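Local coordinates for VgrG protein (Vibrio cholerae, PDB 4E1F), which probably uses ATP to cross-link monomeric actin of the host cell, here captured as its toxin domain with ADP and manganese, at residues T18-S23 against S93-M98; V179-F184 against L346-E351; L278-P283 against H331-A336. The protein carries 1 engineered substitution. One frame throughout, in Å; residues are numbered along the deposited sequence.

Contacts 1, 2 and 3 border the adenine and ribose of the ADP, and each touches it. Contact 1 comes first and closes before contact 2 opens, whereas contact 3 is nested inside the loop that contact 2 closes. Contacts 2 and 3 have centres about 9 Å apart and meet along neighbouring strands 344-352 and 277-279, where L349 O and R280 N are probably hydrogen-bonded. Contact 1 has its centre about 12 Å from that of contact 2 and about 15 Å from that of contact 3; S23 packs on V179 and T18 on N335. The nucleotide pocket of the actin cross-linking domain is thus assembled from pieces far apart in sequence.

Contact 1: residues T18-S23 against S93-M98; sequences THFPKS and SYPCEM. With ADP (adenosine-5'-diphosphate), chain B.
The phenyl ring of F20 reaches across to P95, and its CE2 lies 3.7 Å from P95 CG where the two side chains cross at about a right angle. A chi1 of -70° sets F20 CG anti to its own carbonyl carbon and sends the ring over to the other segment. Its far end comes in obliquely on the backbone, with CZ 3.2 Å from P95 O and CE1 next to C96 CA. One ring face carries C96 O, offset toward the rim, and E97 CG approaches CD1 at a slant. E97 continues as an extended chain beyond CG to the ring of P21, which it crosses nearly perpendicularly; E97 CD stands 3.7 Å from P21 CG, a contact of a carboxylate with apolar carbon at the exposed border. The whole forms one wall of the adenine site of the actin cross-linking domain, joining short strand 19-20 to the end of strand 85-97. P95 turns its ring to the base, P95 CG lying 3.6 Å from ADP C5, while ADP N6 sits at the edge of the F20 ring, near its plane. F20 thus flanks the proline that lies over the base and borders the amino group. Upstream, ADP O2' donates to S93 O at 2.7 Å, so the same segment holds both sugar and base. Where the segments come closest, M98 N donates to S23 O at 3.1 Å along an almost straight N-H line, although the donor is tilted 33° from the carbonyl plane. S23 OG, in the one of two conformers described, is hydrogen-bonded to E191 OE1. The thioether of M98 bends at chi3, its SD staying beside S23 while the end of the chain leads away.

Contact 2: residues V179-F184 against L346-E351; sequences VAAKGF and LAILFE. With ADP (adenosine-5'-diphosphate), chain B.
V179 and I348 form an antiparallel hydrogen-bonded pair, with V179 N giving to I348 O at 3.0 Å and I348 N to V179 O at 2.9 Å. A180 and A347 follow as the non-hydrogen-bonded pair, and A181 N closes the run on L346 O at 2.9 Å. The dense side lies beneath I348 and F350. I348 CG1 occupies the position between its backbone N and carbonyl carbon (chi1 52°), directing CG1 at A181 CA, and CD1 on toward F184. A181 CB meets L346 CD2 at 3.7 Å. F184 and F350 extend from opposite directions, with F184 CE2 3.4 Å from F350 CZ and the planes inclined at 45°; V179 CG2 comes to the F350 edge. Y230 and L195 pack against both phenylalanines from helices 221-245 and 190-196. The other end is looser and wetter. After A180 the chain turns in a short 3-10 segment, K182 is exposed and salt-bridged to E345, and one water accepts from K182 N and donates to L346 O. L349 leaves the strand on the face away from I348 and F350 and lays CD2 on the adenine, 3.4 Å from ADP C5, on the face opposite P95. The arrangement is an antiparallel strand pair with helices packed beneath it and the nucleotide on its other side, part of the ADP site.

Contact 3: residues L278-P283 against H331-A336; sequences LPRTKP and HGINNA. With ADP (adenosine-5'-diphosphate), chain B.
R280 and T281 meet the loop 331-336 mainly through hydrogen bonds. Between backbones, I333 N donates to R280 O at 2.7 Å. Three further bonds involve side chains. R280 NH1 gives to H331 O at 3.0 Å, the acceptor lying at the guanidinium edge and in its plane; bends at chi2 and chi3 (-72° and -62°) fold the arginine back to reach it. T281 OG1 donates to I333 O at 2.9 Å and accepts from L349 N, so one hydroxyl ties the loop to strand 344-352. K282 N donates to N334 OD1 at 2.8 Å in a nearly straight bond, while N334 ND2 is held by E327 OE2, which fixes how the amide is turned.

The remaining contacts are van der Waals ones of carbon against polar groups. I333 CD1 lies obliquely 3.7 Å from R280 NH2 and also near ADP O4', and K282 CB rests against the N334 amide. A336 CB comes near ADP N6.

The R280 guanidinium, with H331 O and ADP O5' at its edge and a weak, long ion pair to E351, is placed where its positive charge could favour the phosphates, though it makes no direct bond to them here.

Contact 1: residues T18-S23 against S93-M98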
loop_
_atom_site.group_PDB
_atom_site.type_symbol
_atom_site.label_atom_id
_atom_site.label_comp_id
_atom_site.label_asym_id
_atom_site.label_seq_id
_atom_site.Cartn_x
_atom_site.Cartn_y
_atom_site.Cartn_z
ATOM N N THR A 18 3.164 -13.405 4.970
ATOM C CA THR A 18 4.357 -12.541 4.996
ATOM C C THR A 18 5.500 -13.016 4.097
ATOM O O THR A 18 6.256 -12.181 3.585
ATOM C CB THR A 18 4.875 -12.364 6.440
ATOM O OG1 THR A 18 5.120 -13.658 7.003
ATOM C CG2 THR A 18 3.903 -11.598 7.326
ATOM N N HIS A 19 5.634 -14.355 3.913
ATOM C CA HIS A 19 6.719 -14.950 3.113
ATOM C C HIS A 19 6.355 -15.399 1.697
ATOM O O HIS A 19 5.358 -16.098 1.504
ATOM C CB HIS A 19 7.358 -16.136 3.863
ATOM C CG HIS A 19 8.609 -16.625 3.185
ATOM N ND1 HIS A 19 9.849 -16.037 3.442
ATOM C CD2 HIS A 19 8.758 -17.557 2.215
ATOM C CE1 HIS A 19 10.702 -16.651 2.641
ATOM N NE2 HIS A 19 10.091 -17.574 1.881
ATOM N N PHE A 20 7.229 -15.090 0.727
ATOM C CA PHE A 20 7.124 -15.517 -0.678
ATOM C C PHE A 20 8.487 -15.959 -1.176
ATOM O O PHE A 20 9.491 -15.376 -0.769
ATOM C CB PHE A 20 6.528 -14.422 -1.589
ATOM C CG PHE A 20 5.063 -14.224 -1.282
ATOM C CD1 PHE A 20 4.110 -15.111 -1.769
ATOM C CD2 PHE A 20 4.650 -13.220 -0.411
ATOM C CE1 PHE A 20 2.768 -14.984 -1.405
ATOM C CE2 PHE A 20 3.307 -13.085 -0.056
ATOM C CZ PHE A 20 2.373 -13.963 -0.559
ATOM N N PRO A 21 8.570 -17.000 -2.029
ATOM C CA PRO A 21 9.900 -17.455 -2.482
ATOM C C PRO A 21 10.695 -16.404 -3.268
ATOM O O PRO A 21 11.908 -16.334 -3.125
ATOM C CB PRO A 21 9.582 -18.681 -3.354
ATOM C CG PRO A 21 8.165 -18.503 -3.777
ATOM C CD PRO A 21 7.493 -17.835 -2.600
ATOM N N LYS A 22 10.002 -15.560 -4.047
ATOM C CA LYS A 22 10.592 -14.526 -4.895
ATOM C C LYS A 22 9.714 -13.242 -4.776
ATOM O O LYS A 22 9.098 -13.022 -3.728
ATOM C CB LYS A 22 10.628 -15.050 -6.357
ATOM C CG LYS A 22 12.023 -15.369 -6.894
ATOM C CD LYS A 22 11.968 -15.873 -8.348
ATOM C CE LYS A 22 13.324 -16.010 -9.030
ATOM N NZ LYS A 22 13.936 -14.702 -9.408
ATOM N N SER A 23 9.642 -12.440 -5.852
ATOM C CA SER A 23 8.857 -11.205 -5.902
ATOM C C SER A 23 7.367 -11.485 -5.726
ATOM O O SER A 23 6.869 -12.506 -6.218
ATOM C CB SER A 23 9.119 -10.445 -7.200
ATOM O OG SER A 23 8.628 -11.145 -8.333
ATOM N N SER A 93 -6.485 -7.558 -2.147
ATOM C CA SER A 93 -6.075 -8.940 -2.325
ATOM C C SER A 93 -5.041 -9.355 -1.312
ATOM O O SER A 93 -4.305 -8.506 -0.777
ATOM C CB SER A 93 -5.557 -9.175 -3.744
ATOM O OG SER A 93 -4.222 -8.700 -3.839
ATOM N N TYR A 94 -5.002 -10.664 -1.037
ATOM C CA TYR A 94 -3.954 -11.262 -0.238
ATOM C C TYR A 94 -2.825 -11.383 -1.249
ATOM O O TYR A 94 -3.101 -11.734 -2.411
ATOM C CB TYR A 94 -4.401 -12.636 0.273
ATOM C CG TYR A 94 -5.338 -12.485 1.447
ATOM C CD1 TYR A 94 -6.712 -12.350 1.256
ATOM C CD2 TYR A 94 -4.847 -12.384 2.747
ATOM C CE1 TYR A 94 -7.578 -12.155 2.330
ATOM C CE2 TYR A 94 -5.707 -12.199 3.831
ATOM C CZ TYR A 94 -7.076 -12.112 3.619
ATOM O OH TYR A 94 -7.929 -11.935 4.679
ATOM N N PRO A 95 -1.565 -11.036 -0.877
ATOM C CA PRO A 95 -0.482 -11.088 -1.870
ATOM C C PRO A 95 -0.244 -12.507 -2.402
ATOM O O PRO A 95 -0.559 -13.486 -1.710
ATOM C CB PRO A 95 0.727 -10.585 -1.083
ATOM C CG PRO A 95 0.401 -10.850 0.361
ATOM C CD PRO A 95 -1.056 -10.587 0.443
ATOM N N CYS A 96 0.302 -12.609 -3.621
ATOM C CA CYS A 96 0.664 -13.880 -4.241
ATOM C C CYS A 96 2.004 -13.679 -4.934
ATOM O O CYS A 96 2.514 -12.551 -4.945
ATOM C CB CYS A 96 -0.414 -14.351 -5.216
ATOM S SG CYS A 96 -0.670 -13.273 -6.645
ATOM N N GLU A 97 2.599 -14.773 -5.466
ATOM C CA GLU A 97 3.835 -14.697 -6.235
ATOM C C GLU A 97 3.525 -13.986 -7.545
ATOM O O GLU A 97 2.494 -14.271 -8.170
ATOM C CB GLU A 97 4.383 -16.100 -6.527
ATOM C CG GLU A 97 4.648 -16.900 -5.255
ATOM C CD GLU A 97 4.895 -18.388 -5.426
ATOM O OE1 GLU A 97 4.523 -19.162 -4.514
ATOM O OE2 GLU A 97 5.476 -18.781 -6.462
ATOM N N MET A 98 4.398 -13.042 -7.939
ATOM C CA MET A 98 4.233 -12.241 -9.160
ATOM C C MET A 98 4.090 -13.069 -10.421
ATOM O O MET A 98 3.359 -12.662 -11.324
ATOM C CB MET A 98 5.396 -11.256 -9.344
ATOM C CG MET A 98 5.172 -9.971 -8.638
ATOM S SD MET A 98 6.184 -8.608 -9.227
ATOM C CE MET A 98 5.239 -8.047 -10.606
HETATM P PB ADP B . -4.507 0.563 4.730
HETATM O O1B ADP B . -5.216 -0.525 5.525
HETATM O O2B ADP B . -3.682 1.387 5.723
HETATM O O3B ADP B . -5.628 1.499 4.156
HETATM P PA ADP B . -3.588 -1.530 2.906
HETATM O O1A ADP B . -3.507 -2.476 4.059
HETATM O O2A ADP B . -4.952 -1.704 2.232
HETATM O O3A ADP B . -3.573 -0.067 3.577
HETATM O "O5'" ADP B . -2.421 -1.923 1.825
HETATM C "C5'" ADP B . -2.104 -3.328 1.533
HETATM C "C4'" ADP B . -1.608 -3.795 0.168
HETATM O "O4'" ADP B . -0.271 -4.369 0.287
HETATM C "C3'" ADP B . -2.432 -4.887 -0.540
HETATM O "O3'" ADP B . -2.445 -4.792 -1.962
HETATM C "C2'" ADP B . -1.688 -6.166 -0.166
HETATM O "O2'" ADP B . -1.887 -7.322 -0.979
HETATM C "C1'" ADP B . -0.267 -5.670 -0.290
HETATM N N9 ADP B . 0.767 -6.525 0.325
HETATM C C8 ADP B . 0.805 -6.935 1.625
HETATM N N7 ADP B . 1.779 -7.783 1.878
HETATM C C5 ADP B . 2.431 -7.912 0.665
HETATM C C6 ADP B . 3.572 -8.650 0.264
HETATM N N6 ADP B . 4.316 -9.382 1.113
HETATM N N1 ADP B . 3.954 -8.578 -1.034
HETATM C C2 ADP B . 3.246 -7.800 -1.862
HETATM N N3 ADP B . 2.184 -7.038 -1.589
HETATM C C4 ADP B . 1.818 -7.143 -0.310
#

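Contact 2: residues V179-F184 against L346-E351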
loop_
_atom_site.group_PDB
_atom_site.type_symbol
_atom_site.label_atom_id
_atom_site.label_comp_id
_atom_site.label_asym_id
_atom_site.label_seq_id
_atom_site.Cartn_x
_atom_site.Cartn_y
_atom_site.Cartn_z
ATOM N N VAL A 179 9.782 -7.031 -3.127
ATOM C CA VAL A 179 11.016 -7.618 -3.652
ATOM C C VAL A 179 12.032 -7.785 -2.526
ATOM O O VAL A 179 11.970 -7.056 -1.536
ATOM C CB VAL A 179 11.642 -6.808 -4.841
ATOM C CG1 VAL A 179 10.730 -6.779 -6.077
ATOM C CG2 VAL A 179 12.048 -5.404 -4.412
ATOM N N ALA A 180 12.999 -8.701 -2.704
ATOM C CA ALA A 180 14.122 -8.888 -1.784
ATOM C C ALA A 180 14.868 -7.538 -1.728
ATOM O O ALA A 180 15.160 -6.960 -2.780
ATOM C CB ALA A 180 15.064 -9.970 -2.328
ATOM N N ALA A 181 15.131 -7.018 -0.514
ATOM C CA ALA A 181 15.817 -5.738 -0.308
ATOM C C ALA A 181 17.199 -5.713 -0.976
ATOM O O ALA A 181 17.544 -4.705 -1.603
ATOM C CB ALA A 181 15.948 -5.455 1.178
ATOM N N LYS A 182 17.918 -6.857 -0.939
ATOM C CA LYS A 182 19.240 -7.007 -1.559
ATOM C C LYS A 182 19.203 -6.845 -3.088
ATOM O O LYS A 182 20.247 -6.631 -3.698
ATOM C CB LYS A 182 19.922 -8.323 -1.135
ATOM C CG LYS A 182 19.263 -9.569 -1.740
ATOM C CD LYS A 182 19.998 -10.842 -1.409
ATOM C CE LYS A 182 19.381 -12.011 -2.132
ATOM N NZ LYS A 182 19.971 -13.300 -1.685
ATOM N N GLY A 183 18.021 -6.991 -3.688
ATOM C CA GLY A 183 17.894 -6.861 -5.133
ATOM C C GLY A 183 17.775 -5.437 -5.655
ATOM O O GLY A 183 18.037 -5.200 -6.837
ATOM N N PHE A 184 17.314 -4.487 -4.810
ATOM C CA PHE A 184 17.116 -3.096 -5.228
ATOM C C PHE A 184 18.443 -2.419 -5.636
ATOM O O PHE A 184 19.294 -2.159 -4.787
ATOM C CB PHE A 184 16.325 -2.273 -4.180
ATOM C CG PHE A 184 15.497 -1.160 -4.785
ATOM C CD1 PHE A 184 16.105 -0.054 -5.374
ATOM C CD2 PHE A 184 14.103 -1.230 -4.787
ATOM C CE1 PHE A 184 15.339 0.967 -5.930
ATOM C CE2 PHE A 184 13.340 -0.203 -5.344
ATOM C CZ PHE A 184 13.960 0.886 -5.909
ATOM N N LEU A 346 14.897 -10.047 4.116
ATOM C CA LEU A 346 14.027 -8.869 4.106
ATOM C C LEU A 346 13.418 -8.589 2.746
ATOM O O LEU A 346 14.126 -8.581 1.735
ATOM C CB LEU A 346 14.760 -7.602 4.612
ATOM C CG LEU A 346 13.997 -6.244 4.526
ATOM C CD1 LEU A 346 12.881 -6.140 5.593
ATOM C CD2 LEU A 346 14.960 -5.060 4.727
ATOM N N ALA A 347 12.088 -8.352 2.738
ATOM C CA ALA A 347 11.358 -7.922 1.560
ATOM C C ALA A 347 10.999 -6.469 1.826
ATOM O O ALA A 347 10.644 -6.109 2.963
ATOM C CB ALA A 347 10.077 -8.736 1.374
ATOM N N ILE A 348 11.065 -5.646 0.770
ATOM C CA ILE A 348 10.711 -4.231 0.809
ATOM C C ILE A 348 9.628 -4.022 -0.216
ATOM O O ILE A 348 9.687 -4.590 -1.304
ATOM C CB ILE A 348 11.934 -3.269 0.679
ATOM C CG1 ILE A 348 12.809 -3.603 -0.560
ATOM C CG2 ILE A 348 12.734 -3.284 1.973
ATOM C CD1 ILE A 348 13.848 -2.527 -0.950
ATOM N N LEU A 349 8.578 -3.301 0.177
ATOM C CA LEU A 349 7.385 -3.116 -0.638
ATOM C C LEU A 349 7.176 -1.716 -1.182
ATOM O O LEU A 349 7.591 -0.732 -0.567
ATOM C CB LEU A 349 6.163 -3.560 0.170
ATOM C CG LEU A 349 5.809 -5.054 0.177
ATOM C CD1 LEU A 349 6.872 -5.894 0.894
ATOM C CD2 LEU A 349 4.514 -5.263 0.915
ATOM N N PHE A 350 6.539 -1.638 -2.357
ATOM C CA PHE A 350 6.285 -0.389 -3.050
ATOM C C PHE A 350 4.863 -0.342 -3.597
ATOM O O PHE A 350 4.421 -1.267 -4.283
ATOM C CB PHE A 350 7.294 -0.222 -4.189
ATOM C CG PHE A 350 8.715 -0.275 -3.686
ATOM C CD1 PHE A 350 9.326 0.861 -3.167
ATOM C CD2 PHE A 350 9.404 -1.483 -3.630
ATOM C CE1 PHE A 350 10.611 0.796 -2.630
ATOM C CE2 PHE A 350 10.691 -1.548 -3.096
ATOM C CZ PHE A 350 11.292 -0.409 -2.618
ATOM N N GLU A 351 4.162 0.765 -3.336
ATOM C CA GLU A 351 2.825 0.938 -3.855
ATOM C C GLU A 351 2.854 1.742 -5.132
ATOM O O GLU A 351 3.402 2.839 -5.163
ATOM C CB GLU A 351 1.938 1.619 -2.800
ATOM C CG GLU A 351 0.479 1.784 -3.201
ATOM C CD GLU A 351 -0.339 2.545 -2.171
ATOM O OE1 GLU A 351 -0.383 2.113 -1.000
ATOM O OE2 GLU A 351 -0.968 3.559 -2.543
HETATM P PB ADP B . -4.507 0.563 4.730
HETATM O O1B ADP B . -5.216 -0.525 5.525
HETATM O O2B ADP B . -3.682 1.387 5.723
HETATM O O3B ADP B . -5.628 1.499 4.156
HETATM P PA ADP B . -3.588 -1.530 2.906
HETATM O O1A ADP B . -3.507 -2.476 4.059
HETATM O O2A ADP B . -4.952 -1.704 2.232
HETATM O O3A ADP B . -3.573 -0.067 3.577
HETATM O "O5'" ADP B . -2.421 -1.923 1.825
HETATM C "C5'" ADP B . -2.104 -3.328 1.533
HETATM C "C4'" ADP B . -1.608 -3.795 0.168
HETATM O "O4'" ADP B . -0.271 -4.369 0.287
HETATM C "C3'" ADP B . -2.432 -4.887 -0.540
HETATM O "O3'" ADP B . -2.445 -4.792 -1.962
HETATM C "C2'" ADP B . -1.688 -6.166 -0.166
HETATM O "O2'" ADP B . -1.887 -7.322 -0.979
HETATM C "C1'" ADP B . -0.267 -5.670 -0.290
HETATM N N9 ADP B . 0.767 -6.525 0.325
HETATM C C8 ADP B . 0.805 -6.935 1.625
HETATM N N7 ADP B . 1.779 -7.783 1.878
HETATM C C5 ADP B . 2.431 -7.912 0.665
HETATM C C6 ADP B . 3.572 -8.650 0.264
HETATM N N6 ADP B . 4.316 -9.382 1.113
HETATM N N1 ADP B . 3.954 -8.578 -1.034
HETATM C C2 ADP B . 3.246 -7.800 -1.862
HETATM N N3 ADP B . 2.184 -7.038 -1.589
HETATM C C4 ADP B . 1.818 -7.143 -0.310
HETATM O O HOH W 1 16.954 -8.892 0.968
#

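Contact 3: residues L278-P283 against H331-A336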
loop_
_atom_site.group_PDB
_atom_site.type_symbol
_atom_site.label_atom_id
_atom_site.label_comp_id
_atom_site.label_asym_id
_atom_site.label_seq_id
_atom_site.Cartn_x
_atom_site.Cartn_y
_atom_site.Cartn_z
ATOM N N LEU A 278 5.520 4.445 -4.248
ATOM C CA LEU A 278 5.610 4.747 -2.822
ATOM C C LEU A 278 6.231 3.637 -1.977
ATOM O O LEU A 278 5.646 2.555 -1.883
ATOM C CB LEU A 278 4.210 5.136 -2.301
ATOM C CG LEU A 278 4.059 5.404 -0.804
ATOM C CD1 LEU A 278 4.691 6.763 -0.392
ATOM C CD2 LEU A 278 2.592 5.274 -0.374
ATOM N N PRO A 279 7.400 3.896 -1.312
ATOM C CA PRO A 279 7.980 2.865 -0.428
ATOM C C PRO A 279 6.988 2.641 0.707
ATOM O O PRO A 279 6.397 3.608 1.189
ATOM C CB PRO A 279 9.281 3.504 0.077
ATOM C CG PRO A 279 9.610 4.559 -0.945
ATOM C CD PRO A 279 8.254 5.098 -1.354
ATOM N N ARG A 280 6.728 1.362 1.041
ATOM C CA ARG A 280 5.745 0.941 2.043
ATOM C C ARG A 280 6.408 0.303 3.246
ATOM O O ARG A 280 5.718 -0.122 4.166
ATOM C CB ARG A 280 4.775 -0.068 1.391
ATOM C CG ARG A 280 3.791 0.584 0.377
ATOM C CD ARG A 280 2.695 1.450 0.993
ATOM N NE ARG A 280 1.813 0.680 1.880
ATOM C CZ ARG A 280 1.867 0.729 3.207
ATOM N NH1 ARG A 280 2.729 1.538 3.815
ATOM N NH2 ARG A 280 1.045 -0.006 3.938
ATOM N N THR A 281 7.729 0.148 3.208
ATOM C CA THR A 281 8.510 -0.489 4.268
ATOM C C THR A 281 9.414 0.563 4.921
ATOM O O THR A 281 9.988 1.403 4.228
ATOM C CB THR A 281 9.328 -1.676 3.675
ATOM O OG1 THR A 281 8.445 -2.581 2.995
ATOM C CG2 THR A 281 10.154 -2.440 4.734
ATOM N N LYS A 282 9.518 0.511 6.257
ATOM C CA LYS A 282 10.368 1.359 7.090
ATOM C C LYS A 282 11.798 1.341 6.566
ATOM O O LYS A 282 12.404 0.274 6.549
ATOM C CB LYS A 282 10.350 0.842 8.540
ATOM C CG LYS A 282 11.118 1.706 9.555
ATOM C CD LYS A 282 11.099 1.064 10.949
ATOM C CE LYS A 282 9.753 1.180 11.636
ATOM N NZ LYS A 282 9.708 0.376 12.880
ATOM N N PRO A 283 12.328 2.502 6.097
ATOM C CA PRO A 283 13.705 2.539 5.552
ATOM C C PRO A 283 14.835 1.957 6.430
ATOM O O PRO A 283 15.689 1.234 5.923
ATOM C CB PRO A 283 13.924 4.036 5.263
ATOM C CG PRO A 283 12.549 4.561 4.986
ATOM C CD PRO A 283 11.671 3.828 5.983
ATOM N N HIS A 331 2.018 3.800 8.714
ATOM C CA HIS A 331 2.284 2.395 9.049
ATOM C C HIS A 331 2.856 1.621 7.858
ATOM O O HIS A 331 2.273 1.622 6.783
ATOM C CB HIS A 331 1.023 1.705 9.639
ATOM C CG HIS A 331 1.249 0.270 10.038
ATOM N ND1 HIS A 331 2.201 -0.077 10.992
ATOM C CD2 HIS A 331 0.656 -0.862 9.582
ATOM C CE1 HIS A 331 2.153 -1.399 11.083
ATOM N NE2 HIS A 331 1.231 -1.916 10.261
ATOM N N GLY A 332 4.038 1.071 8.028
ATOM C CA GLY A 332 4.672 0.309 6.963
ATOM C C GLY A 332 4.413 -1.181 7.032
ATOM O O GLY A 332 3.964 -1.675 8.071
ATOM N N ILE A 333 4.668 -1.906 5.910
ATOM C CA ILE A 333 4.614 -3.379 5.853
ATOM C C ILE A 333 6.081 -3.812 6.086
ATOM O O ILE A 333 6.904 -3.799 5.156
ATOM C CB ILE A 333 3.960 -3.934 4.558
ATOM C CG1 ILE A 333 2.490 -3.440 4.464
ATOM C CG2 ILE A 333 4.028 -5.477 4.553
ATOM C CD1 ILE A 333 1.795 -3.566 3.090
ATOM N N ASN A 334 6.408 -4.096 7.363
ATOM C CA ASN A 334 7.771 -4.337 7.856
ATOM C C ASN A 334 8.141 -5.772 8.184
ATOM O O ASN A 334 9.318 -6.050 8.433
ATOM C CB ASN A 334 8.065 -3.383 9.036
ATOM C CG ASN A 334 7.896 -1.918 8.681
ATOM O OD1 ASN A 334 8.114 -1.493 7.551
ATOM N ND2 ASN A 334 7.495 -1.099 9.633
ATOM N N ASN A 335 7.157 -6.692 8.134
ATOM C CA ASN A 335 7.367 -8.105 8.475
ATOM C C ASN A 335 7.335 -9.001 7.225
ATOM O O ASN A 335 7.198 -10.217 7.342
ATOM C CB ASN A 335 6.303 -8.545 9.517
ATOM C CG ASN A 335 4.867 -8.409 9.025
ATOM O OD1 ASN A 335 4.585 -7.772 7.995
ATOM N ND2 ASN A 335 3.928 -9.009 9.753
ATOM N N ALA A 336 7.453 -8.406 6.033
ATOM C CA ALA A 336 7.434 -9.179 4.785
ATOM C C ALA A 336 8.815 -9.753 4.524
ATOM O O ALA A 336 9.822 -9.069 4.741
ATOM C CB ALA A 336 6.986 -8.310 3.627
HETATM P PB ADP B . -4.507 0.563 4.730
HETATM O O1B ADP B . -5.216 -0.525 5.525
HETATM O O2B ADP B . -3.682 1.387 5.723
HETATM O O3B ADP B . -5.628 1.499 4.156
HETATM P PA ADP B . -3.588 -1.530 2.906
HETATM O O1A ADP B . -3.507 -2.476 4.059
HETATM O O2A ADP B . -4.952 -1.704 2.232
HETATM O O3A ADP B . -3.573 -0.067 3.577
HETATM O "O5'" ADP B . -2.421 -1.923 1.825
HETATM C "C5'" ADP B . -2.104 -3.328 1.533
HETATM C "C4'" ADP B . -1.608 -3.795 0.168
HETATM O "O4'" ADP B . -0.271 -4.369 0.287
HETATM C "C3'" ADP B . -2.432 -4.887 -0.540
HETATM O "O3'" ADP B . -2.445 -4.792 -1.962
HETATM C "C2'" ADP B . -1.688 -6.166 -0.166
HETATM O "O2'" ADP B . -1.887 -7.322 -0.979
HETATM C "C1'" ADP B . -0.267 -5.670 -0.290
HETATM N N9 ADP B . 0.767 -6.525 0.325
HETATM C C8 ADP B . 0.805 -6.935 1.625
HETATM N N7 ADP B . 1.779 -7.783 1.878
HETATM C C5 ADP B . 2.431 -7.912 0.665
HETATM C C6 ADP B . 3.572 -8.650 0.264
HETATM N N6 ADP B . 4.316 -9.382 1.113
HETATM N N1 ADP B . 3.954 -8.578 -1.034
HETATM C C2 ADP B . 3.246 -7.800 -1.862
HETATM N N3 ADP B . 2.184 -7.038 -1.589
HETATM C C4 ADP B . 1.818 -7.143 -0.310
#